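Local coordinates for protein probable fatty acyl-CoA transferase Rv3272 (PDB 5YIY) that binds fatty acyl-CoAs of varying chain length, palmitoyl-CoA most tightly, and probably acts as a family III CoA transferase in fatty acid metabolism, at residues A[19-24]-A[47-52]; A[31-36]-A[69-74]; A[144-149]-A[171-176]. The protein carries 1 engineered substitution. All coordinates share one frame; numbering follows the deposited sequence. Where two conformers were deposited one is given.

Contact 1: residues A[19-24]-A[47-52]; sequences TQNVAG and EAARQI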
loop_
_atom_site.group_PDB
_atom_site.type_symbol
_atom_site.label_atom_id
_atom_site.label_comp_id
_atom_site.label_asym_id
_atom_site.label_seq_id
_atom_site.Cartn_x
_atom_site.Cartn_y
_atom_site.Cartn_z
ATOM N N THR A 19 -2.188 -16.098 -10.706
ATOM C CA THR A 19 -2.998 -15.393 -9.718
ATOM C C THR A 19 -4.385 -15.007 -10.225
ATOM O O THR A 19 -4.617 -14.918 -11.430
ATOM C CB THR A 19 -2.283 -14.119 -9.240
ATOM O OG1 THR A 19 -2.168 -13.198 -10.332
ATOM C CG2 THR A 19 -0.894 -14.453 -8.720
ATOM N N GLN A 20 -5.302 -14.780 -9.288
ATOM C CA GLN A 20 -6.659 -14.352 -9.613
ATOM C C GLN A 20 -7.036 -13.088 -8.844
ATOM O O GLN A 20 -6.313 -12.663 -7.941
ATOM C CB GLN A 20 -7.667 -15.460 -9.299
ATOM C CG GLN A 20 -7.347 -16.811 -9.913
ATOM C CD GLN A 20 -8.530 -17.758 -9.861
ATOM O OE1 GLN A 20 -9.387 -17.652 -8.982
ATOM N NE2 GLN A 20 -8.579 -18.697 -10.797
ATOM N N ASN A 21 -8.172 -12.502 -9.215
ATOM C CA ASN A 21 -8.736 -11.331 -8.540
ATOM C C ASN A 21 -7.870 -10.075 -8.639
ATOM O O ASN A 21 -7.558 -9.616 -9.737
ATOM C CB ASN A 21 -9.025 -11.652 -7.071
ATOM C CG ASN A 21 -9.894 -12.884 -6.909
ATOM O OD1 ASN A 21 -10.848 -13.086 -7.659
ATOM N ND2 ASN A 21 -9.566 -13.715 -5.927
ATOM N N VAL A 22 -7.496 -9.514 -7.491
ATOM C CA VAL A 22 -6.886 -8.187 -7.461
ATOM C C VAL A 22 -5.397 -8.165 -7.110
ATOM O O VAL A 22 -4.582 -7.673 -7.890
ATOM C CB VAL A 22 -7.621 -7.274 -6.459
ATOM C CG1 VAL A 22 -6.949 -5.912 -6.389
ATOM C CG2 VAL A 22 -9.085 -7.136 -6.844
ATOM N N ALA A 23 -5.050 -8.693 -5.938
ATOM C CA ALA A 23 -3.710 -8.521 -5.378
ATOM C C ALA A 23 -2.614 -9.111 -6.260
ATOM O O ALA A 23 -1.643 -8.431 -6.599
ATOM C CB ALA A 23 -3.646 -9.133 -3.987
ATOM N N GLY A 24 -2.771 -10.376 -6.632
ATOM C CA GLY A 24 -1.813 -11.045 -7.493
ATOM C C GLY A 24 -1.683 -10.473 -8.897
ATOM O O GLY A 24 -0.570 -10.192 -9.344
ATOM N N GLU A 47 -10.598 -16.693 -16.014
ATOM C CA GLU A 47 -10.605 -16.247 -14.627
ATOM C C GLU A 47 -12.025 -15.888 -14.191
ATOM O O GLU A 47 -12.831 -15.423 -14.997
ATOM C CB GLU A 47 -9.666 -15.049 -14.451
ATOM C CG GLU A 47 -9.314 -14.733 -13.011
ATOM C CD GLU A 47 -8.466 -13.484 -12.871
ATOM O OE1 GLU A 47 -7.536 -13.297 -13.683
ATOM O OE2 GLU A 47 -8.735 -12.684 -11.949
ATOM N N ALA A 48 -12.331 -16.112 -12.918
ATOM C CA ALA A 48 -13.673 -15.864 -12.402
ATOM C C ALA A 48 -13.971 -14.371 -12.293
ATOM O O ALA A 48 -15.128 -13.956 -12.348
ATOM C CB ALA A 48 -13.849 -16.538 -11.050
ATOM N N ALA A 49 -12.922 -13.568 -12.145
ATOM C CA ALA A 49 -13.077 -12.126 -11.981
ATOM C C ALA A 49 -13.446 -11.439 -13.294
ATOM O O ALA A 49 -13.811 -10.262 -13.305
ATOM C CB ALA A 49 -11.804 -11.522 -11.408
ATOM N N ARG A 50 -13.350 -12.177 -14.396
ATOM C CA ARG A 50 -13.682 -11.637 -15.711
ATOM C C ARG A 50 -15.184 -11.423 -15.859
ATOM O O ARG A 50 -15.633 -10.704 -16.752
ATOM C CB ARG A 50 -13.187 -12.571 -16.818
ATOM C CG ARG A 50 -11.728 -12.980 -16.698
ATOM C CD ARG A 50 -11.364 -14.005 -17.762
ATOM N NE ARG A 50 -11.205 -13.394 -19.077
ATOM C CZ ARG A 50 -10.037 -13.245 -19.693
ATOM N NH1 ARG A 50 -8.922 -13.674 -19.118
ATOM N NH2 ARG A 50 -9.985 -12.672 -20.886
ATOM N N GLN A 51 -15.956 -12.048 -14.977
ATOM C CA GLN A 51 -17.410 -12.035 -15.080
ATOM C C GLN A 51 -18.060 -11.018 -14.143
ATOM O O GLN A 51 -19.235 -10.688 -14.298
ATOM C CB GLN A 51 -17.963 -13.432 -14.800
ATOM C CG GLN A 51 -17.510 -14.480 -15.807
ATOM C CD GLN A 51 -17.813 -15.894 -15.356
ATOM O OE1 GLN A 51 -17.850 -16.182 -14.161
ATOM N NE2 GLN A 51 -18.031 -16.786 -16.315
ATOM N N ILE A 52 -17.296 -10.526 -13.172
ATOM C CA ILE A 52 -17.798 -9.499 -12.266
ATOM C C ILE A 52 -17.807 -8.146 -12.970
ATOM O O ILE A 52 -16.834 -7.395 -12.908
ATOM C CB ILE A 52 -16.953 -9.409 -10.980
ATOM C CG1 ILE A 52 -16.770 -10.796 -10.362
ATOM C CG2 ILE A 52 -17.599 -8.458 -9.981
ATOM C CD1 ILE A 52 -15.955 -10.792 -9.087
HETATM O O HOH W 1 -11.039 -14.690 -10.505
#
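Glu-47 reaches from the loop 47-52 to the backbone of segment 19-24 and meets it at Gln-20 and Asn-21. Its chain runs out almost fully extended, CG lying opposite the backbone N (chi1 -165°), which carries the carboxylate up to the peptide between these two residues. Asn-21 N donates to Glu-47 OE2 at 2.8 Å; the N-H...O angle is 139°, and the donor stands above the carboxylate plane, 43° out of it. The same oxygen lies 3.5 Å from Gln-20 CA, and Gln-20 CB packs 4.1 Å from Glu-47 CG, the aliphatic parts of the two side chains touching beside the polar bond. The other carboxylate oxygen, OE1, forms a salt bridge with Lys-40 of strand 37-42, a charge that would probably help keep Glu-47 ionised in this buried place. In the parallel-sheet, Rossmann-type large domain of this CoA transferase, residues 19-22 belong to the connection from strand 14-17 to helix 23-33, while 47-52 belong to the long loop after strand 37-42. Asn-21, at positive phi, points its CB away from that loop, yet its amide end turns back: OD1 comes to 4.2 Å from Ala-49 CB and accepts a hydrogen bond from a water 3.3 Å away. This water also donates weakly to Glu-47 OE2 and accepts a weak bond from Ala-49 N at 2.7 Å, bridging both segments. The Asn-21 side chain is about 7 Å from that of Ala-175, the engineered residue at the inferred nucleophile position.

Contact 2: residues A[31-36]-A[69-74]; sequences LVDLGA and NNRGKK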
loop_
_atom_site.group_PDB
_atom_site.type_symbol
_atom_site.label_atom_id
_atom_site.label_comp_id
_atom_site.label_asym_id
_atom_site.label_seq_id
_atom_site.Cartn_x
_atom_site.Cartn_y
_atom_site.Cartn_z
ATOM N N LEU A 31 4.547 -5.550 -13.419
ATOM C CA LEU A 31 5.614 -6.163 -14.203
ATOM C C LEU A 31 5.402 -5.935 -15.698
ATOM O O LEU A 31 6.362 -5.759 -16.447
ATOM C CB LEU A 31 5.708 -7.661 -13.905
ATOM C CG LEU A 31 6.000 -8.045 -12.453
ATOM C CD1 LEU A 31 6.154 -9.552 -12.312
ATOM C CD2 LEU A 31 7.238 -7.325 -11.939
ATOM N N VAL A 32 4.141 -5.942 -16.123
ATOM C CA VAL A 32 3.800 -5.668 -17.515
ATOM C C VAL A 32 4.198 -4.243 -17.886
ATOM O O VAL A 32 4.802 -4.006 -18.933
ATOM C CB VAL A 32 2.293 -5.871 -17.783
ATOM C CG1 VAL A 32 1.872 -5.159 -19.060
ATOM C CG2 VAL A 32 1.964 -7.349 -17.869
ATOM N N ASP A 33 3.864 -3.300 -17.010
ATOM C CA ASP A 33 4.187 -1.895 -17.229
ATOM C C ASP A 33 5.697 -1.670 -17.253
ATOM O O ASP A 33 6.185 -0.739 -17.895
ATOM C CB ASP A 33 3.542 -1.023 -16.149
ATOM C CG ASP A 33 2.033 -0.956 -16.279
ATOM O OD1 ASP A 33 1.502 -1.400 -17.320
ATOM O OD2 ASP A 33 1.375 -0.459 -15.341
ATOM N N LEU A 34 6.433 -2.528 -16.551
ATOM C CA LEU A 34 7.888 -2.439 -16.524
ATOM C C LEU A 34 8.530 -3.223 -17.669
ATOM O O LEU A 34 9.753 -3.343 -17.734
ATOM C CB LEU A 34 8.429 -2.930 -15.180
ATOM C CG LEU A 34 8.011 -2.113 -13.954
ATOM C CD1 LEU A 34 8.514 -2.761 -12.673
ATOM C CD2 LEU A 34 8.509 -0.679 -14.068
ATOM N N GLY A 35 7.704 -3.759 -18.562
ATOM C CA GLY A 35 8.196 -4.352 -19.792
ATOM C C GLY A 35 8.287 -5.868 -19.840
ATOM O O GLY A 35 8.710 -6.431 -20.848
ATOM N N ALA A 36 7.890 -6.534 -18.761
ATOM C CA ALA A 36 7.974 -7.991 -18.704
ATOM C C ALA A 36 6.852 -8.656 -19.493
ATOM O O ALA A 36 5.754 -8.109 -19.611
ATOM C CB ALA A 36 7.949 -8.467 -17.260
ATOM N N ASN A 69 -6.182 -4.648 -14.037
ATOM C CA ASN A 69 -5.008 -5.357 -13.536
ATOM C C ASN A 69 -4.471 -6.421 -14.489
ATOM O O ASN A 69 -3.595 -7.203 -14.118
ATOM C CB ASN A 69 -5.326 -6.004 -12.186
ATOM C CG ASN A 69 -5.614 -4.983 -11.105
ATOM O OD1 ASN A 69 -5.009 -3.910 -11.071
ATOM N ND2 ASN A 69 -6.544 -5.310 -10.215
ATOM N N ASN A 70 -4.986 -6.451 -15.713
ATOM C CA ASN A 70 -4.562 -7.461 -16.677
ATOM C C ASN A 70 -4.320 -6.901 -18.075
ATOM O O ASN A 70 -4.442 -7.618 -19.067
ATOM C CB ASN A 70 -5.592 -8.588 -16.743
ATOM C CG ASN A 70 -5.714 -9.341 -15.432
ATOM O OD1 ASN A 70 -4.945 -10.262 -15.157
ATOM N ND2 ASN A 70 -6.679 -8.944 -14.610
ATOM N N ARG A 71 -3.971 -5.621 -18.147
ATOM C CA ARG A 71 -3.657 -4.985 -19.422
ATOM C C ARG A 71 -2.333 -5.499 -19.981
ATOM O O ARG A 71 -1.343 -5.598 -19.259
ATOM C CB ARG A 71 -3.599 -3.464 -19.266
ATOM C CG ARG A 71 -4.904 -2.827 -18.821
ATOM C CD ARG A 71 -4.725 -1.345 -18.513
ATOM N NE ARG A 71 -3.931 -1.119 -17.307
ATOM C CZ ARG A 71 -2.640 -0.799 -17.305
ATOM N NH1 ARG A 71 -1.986 -0.661 -18.449
ATOM N NH2 ARG A 71 -2.003 -0.614 -16.156
ATOM N N GLY A 72 -2.324 -5.829 -21.268
ATOM C CA GLY A 72 -1.105 -6.226 -21.948
ATOM C C GLY A 72 -0.610 -7.622 -21.620
ATOM O O GLY A 72 0.459 -8.029 -22.076
ATOM N N LYS A 73 -1.381 -8.360 -20.827
ATOM C CA LYS A 73 -1.009 -9.723 -20.464
ATOM C C LYS A 73 -1.396 -10.718 -21.551
ATOM O O LYS A 73 -2.134 -10.387 -22.479
ATOM C CB LYS A 73 -1.662 -10.129 -19.141
ATOM C CG LYS A 73 -1.149 -9.379 -17.927
ATOM C CD LYS A 73 -1.771 -9.927 -16.654
ATOM C CE LYS A 73 -1.275 -9.184 -15.428
ATOM N NZ LYS A 73 -1.888 -9.720 -14.183
ATOM N N LYS A 74 -0.887 -11.939 -21.429
ATOM C CA LYS A 74 -1.261 -13.023 -22.328
ATOM C C LYS A 74 -1.961 -14.112 -21.524
ATOM O O LYS A 74 -1.689 -14.281 -20.336
ATOM C CB LYS A 74 -0.032 -13.574 -23.053
ATOM C CG LYS A 74 0.804 -12.495 -23.723
ATOM C CD LYS A 74 1.805 -13.074 -24.706
ATOM C CE LYS A 74 2.583 -11.968 -25.400
ATOM N NZ LYS A 74 3.442 -12.485 -26.500
#
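Val-32 presses its two methyl groups against segment 69-74. A chi1 of 161° sends CG1 to the carbonyl oxygen Arg-71 O at 3.3 Å, and CG2 lies 3.7 Å from Lys-73 CG, where the valine runs at a slant across the base of the lysine chain. Asn-70 to Lys-73 form a type II beta turn, with Gly-72 at positive phi facing Val-32: Gly-72 CA is 4.3 Å from Val-32 CG1. One helical position on, Asp-33 meets the guanidinium of Arg-71 at its edge, near the guanidinium plane. The carboxylate plane is tilted by 30° from the guanidinium, and the salt bridge rests on a weak hydrogen bond from Arg-71 NH2 to Asp-33 OD2, 3.5 Å long. Thr-365 gives OD2 a further hydrogen bond. The fully extended Lys-73 chain delivers NZ to Asn-69 O at 3.0 Å, in the carbonyl plane, and to Asn-70 OD1 at 3.3 Å, from above the amide carbonyl plane; Asp-17 supplies its salt bridge. A Schellman motif, with Gly-35 as C-prime residue, ends the helix just after Asp-33: Ala-36 N bonds to Leu-31 O and Gly-35 N to Val-32 O. The contact thus joins the C-terminal end of helix 23-33 to the turn leading into strand 74-77, outermost in the parallel sheet of this chain; Val-38 of strand 37-42 packs on Val-32 and Lys-73, and Leu-351 and Val-353 of strand 350-353 touch Arg-71.

Contact 3: residues A[144-149]-A[171-176]; sequences GIDLVV and FQLVAN. Engineered in segment 171-176: Ala-175 (natural residue Asp).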
loop_
_atom_site.group_PDB
_atom_site.type_symbol
_atom_site.label_atom_id
_atom_site.label_comp_id
_atom_site.label_asym_id
_atom_site.label_seq_id
_atom_site.Cartn_x
_atom_site.Cartn_y
_atom_site.Cartn_z
ATOM N N GLY A 144 -8.388 -16.279 1.951
ATOM C CA GLY A 144 -8.841 -14.967 2.368
ATOM C C GLY A 144 -9.012 -13.973 1.238
ATOM O O GLY A 144 -8.511 -14.172 0.131
ATOM N N ILE A 145 -9.727 -12.895 1.531
ATOM C CA ILE A 145 -9.960 -11.831 0.567
ATOM C C ILE A 145 -9.680 -10.500 1.259
ATOM O O ILE A 145 -9.524 -10.460 2.480
ATOM C CB ILE A 145 -11.401 -11.871 0.008
ATOM C CG1 ILE A 145 -11.457 -11.259 -1.395
ATOM C CG2 ILE A 145 -12.373 -11.187 0.962
ATOM C CD1 ILE A 145 -12.846 -11.226 -1.991
ATOM N N ASP A 146 -9.604 -9.424 0.479
ATOM C CA ASP A 146 -9.223 -8.106 0.989
ATOM C C ASP A 146 -10.022 -7.681 2.220
ATOM O O ASP A 146 -9.456 -7.181 3.191
ATOM C CB ASP A 146 -9.379 -7.055 -0.113
ATOM C CG ASP A 146 -9.013 -5.659 0.355
ATOM O OD1 ASP A 146 -9.877 -4.978 0.947
ATOM O OD2 ASP A 146 -7.860 -5.239 0.125
ATOM N N LEU A 147 -11.333 -7.885 2.174
ATOM C CA LEU A 147 -12.213 -7.489 3.269
ATOM C C LEU A 147 -11.941 -8.263 4.557
ATOM O O LEU A 147 -11.767 -7.668 5.621
ATOM C CB LEU A 147 -13.675 -7.671 2.860
ATOM C CG LEU A 147 -14.702 -7.545 3.986
ATOM C CD1 LEU A 147 -14.600 -6.187 4.652
ATOM C CD2 LEU A 147 -16.104 -7.776 3.453
ATOM N N VAL A 148 -11.910 -9.586 4.454
ATOM C CA VAL A 148 -11.757 -10.447 5.621
ATOM C C VAL A 148 -10.384 -10.284 6.268
ATOM O O VAL A 148 -10.269 -10.214 7.493
ATOM C CB VAL A 148 -11.976 -11.927 5.249
ATOM C CG1 VAL A 148 -11.852 -12.815 6.474
ATOM C CG2 VAL A 148 -13.333 -12.108 4.592
ATOM N N VAL A 149 -9.348 -10.213 5.439
ATOM C CA VAL A 149 -7.982 -10.058 5.925
ATOM C C VAL A 149 -7.803 -8.721 6.645
ATOM O O VAL A 149 -7.154 -8.649 7.690
ATOM C CB VAL A 149 -6.963 -10.168 4.770
ATOM C CG1 VAL A 149 -5.564 -9.808 5.247
ATOM C CG2 VAL A 149 -6.981 -11.570 4.182
ATOM N N PHE A 171 -12.856 0.313 -0.129
ATOM C CA PHE A 171 -11.971 -0.008 -1.244
ATOM C C PHE A 171 -10.944 -1.061 -0.840
ATOM O O PHE A 171 -10.700 -1.283 0.347
ATOM C CB PHE A 171 -11.272 1.248 -1.782
ATOM C CG PHE A 171 -10.547 2.051 -0.737
ATOM C CD1 PHE A 171 -11.196 3.061 -0.046
ATOM C CD2 PHE A 171 -9.210 1.811 -0.464
ATOM C CE1 PHE A 171 -10.529 3.808 0.907
ATOM C CE2 PHE A 171 -8.538 2.553 0.489
ATOM C CZ PHE A 171 -9.198 3.553 1.176
ATOM N N GLN A 172 -10.349 -1.709 -1.836
ATOM C CA GLN A 172 -9.433 -2.820 -1.596
ATOM C C GLN A 172 -8.029 -2.331 -1.263
ATOM O O GLN A 172 -7.101 -2.495 -2.055
ATOM C CB GLN A 172 -9.390 -3.751 -2.812
ATOM C CG GLN A 172 -10.610 -4.656 -2.964
ATOM C CD GLN A 172 -11.890 -3.887 -3.232
ATOM O OE1 GLN A 172 -11.969 -3.101 -4.177
ATOM N NE2 GLN A 172 -12.900 -4.112 -2.400
ATOM N N LEU A 173 -7.881 -1.732 -0.086
ATOM C CA LEU A 173 -6.602 -1.171 0.339
ATOM C C LEU A 173 -5.535 -2.251 0.524
ATOM O O LEU A 173 -4.395 -2.079 0.097
ATOM C CB LEU A 173 -6.768 -0.358 1.633
ATOM C CG LEU A 173 -7.090 -1.024 2.978
ATOM C CD1 LEU A 173 -6.866 -0.038 4.111
ATOM C CD2 LEU A 173 -8.512 -1.566 3.025
ATOM N N VAL A 174 -5.907 -3.362 1.153
ATOM C CA VAL A 174 -4.956 -4.429 1.449
ATOM C C VAL A 174 -4.500 -5.144 0.181
ATOM O O VAL A 174 -3.313 -5.414 0.005
ATOM C CB VAL A 174 -5.559 -5.463 2.424
ATOM C CG1 VAL A 174 -4.597 -6.622 2.643
ATOM C CG2 VAL A 174 -5.908 -4.798 3.743
ATOM N N ALA A 175 -5.446 -5.436 -0.706
ATOM C CA ALA A 175 -5.143 -6.149 -1.941
ATOM C C ALA A 175 -4.240 -5.323 -2.850
ATOM O O ALA A 175 -3.275 -5.838 -3.417
ATOM C CB ALA A 175 -6.427 -6.518 -2.667
ATOM N N ASN A 176 -4.557 -4.040 -2.990
ATOM C CA ASN A 176 -3.770 -3.149 -3.833
ATOM C C ASN A 176 -2.375 -2.902 -3.268
ATOM O O ASN A 176 -1.398 -2.837 -4.015
ATOM C CB ASN A 176 -4.502 -1.820 -4.028
ATOM C CG ASN A 176 -5.667 -1.934 -4.996
ATOM O OD1 ASN A 176 -5.637 -2.739 -5.926
ATOM N ND2 ASN A 176 -6.698 -1.128 -4.780
#
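A buried carboxylate, that of Asp-146, is inserted into the first turn of another helix, where its OD2 accepts a hydrogen bond from Ala-175 N at only 2.6 Å. Two helix starts meet here: Asp-146 is the first residue of helix 146-152, after the N-cap Ile-145, and Gln-172 is the N-cap of helix 173-196. Ala-175, engineered from Asp, occupies the inferred nucleophile position of this family III CoA transferase, so Asp-146 holds the backbone of the active-site residue itself. The carboxylate spans the gap to the neighbouring helix because chi1, at 179°, swings CG as far from the backbone N of Asp-146 as it can go. The bond to Ala-175 N is fairly straight, 157° at the hydrogen, and arrives nearly along the C-O axis of OD2. Val-174 N lies 2.9 Å from the same oxygen. Gln-172 lays CB and CG over one face of the carboxylate, CB standing 3.6 Å from Asp-146 OD2; the bend at chi2 then turns the amide, whose plane is 70° from that of the carboxylate. The second subunit packs close by, its Tyr-266 touching Ile-145. One turn further along the first helix, Val-149 meets Val-174 beside Met-206 of helix 206-213, the methyl carbons Val-149 CG1 and Val-174 CG1 lying 4.2 Å apart.

Overall arrangement
All three contacts are largely buried, contact 3 lying nearest the centre of the chain. Contacts 1 and 2 share helix 23-33, one at its N-terminal approach and the other at its C-terminal end, and their partner segments come from the same long loop between strands 37-42 and 74-77. Contacts 1 and 3 touch directly where Val-22 and Ala-23 pack on Ala-175 and Asn-176; contacts 2 and 3 do not touch, their centres about 22 Å apart. In contacts 1 and 3 a carboxylate accepts a backbone N-H near a helix start, and in contact 1 a water also links the two segments. Contact 2, away from the active site, instead combines aliphatic packing with a salt bridge whose hydrogen bond is weak.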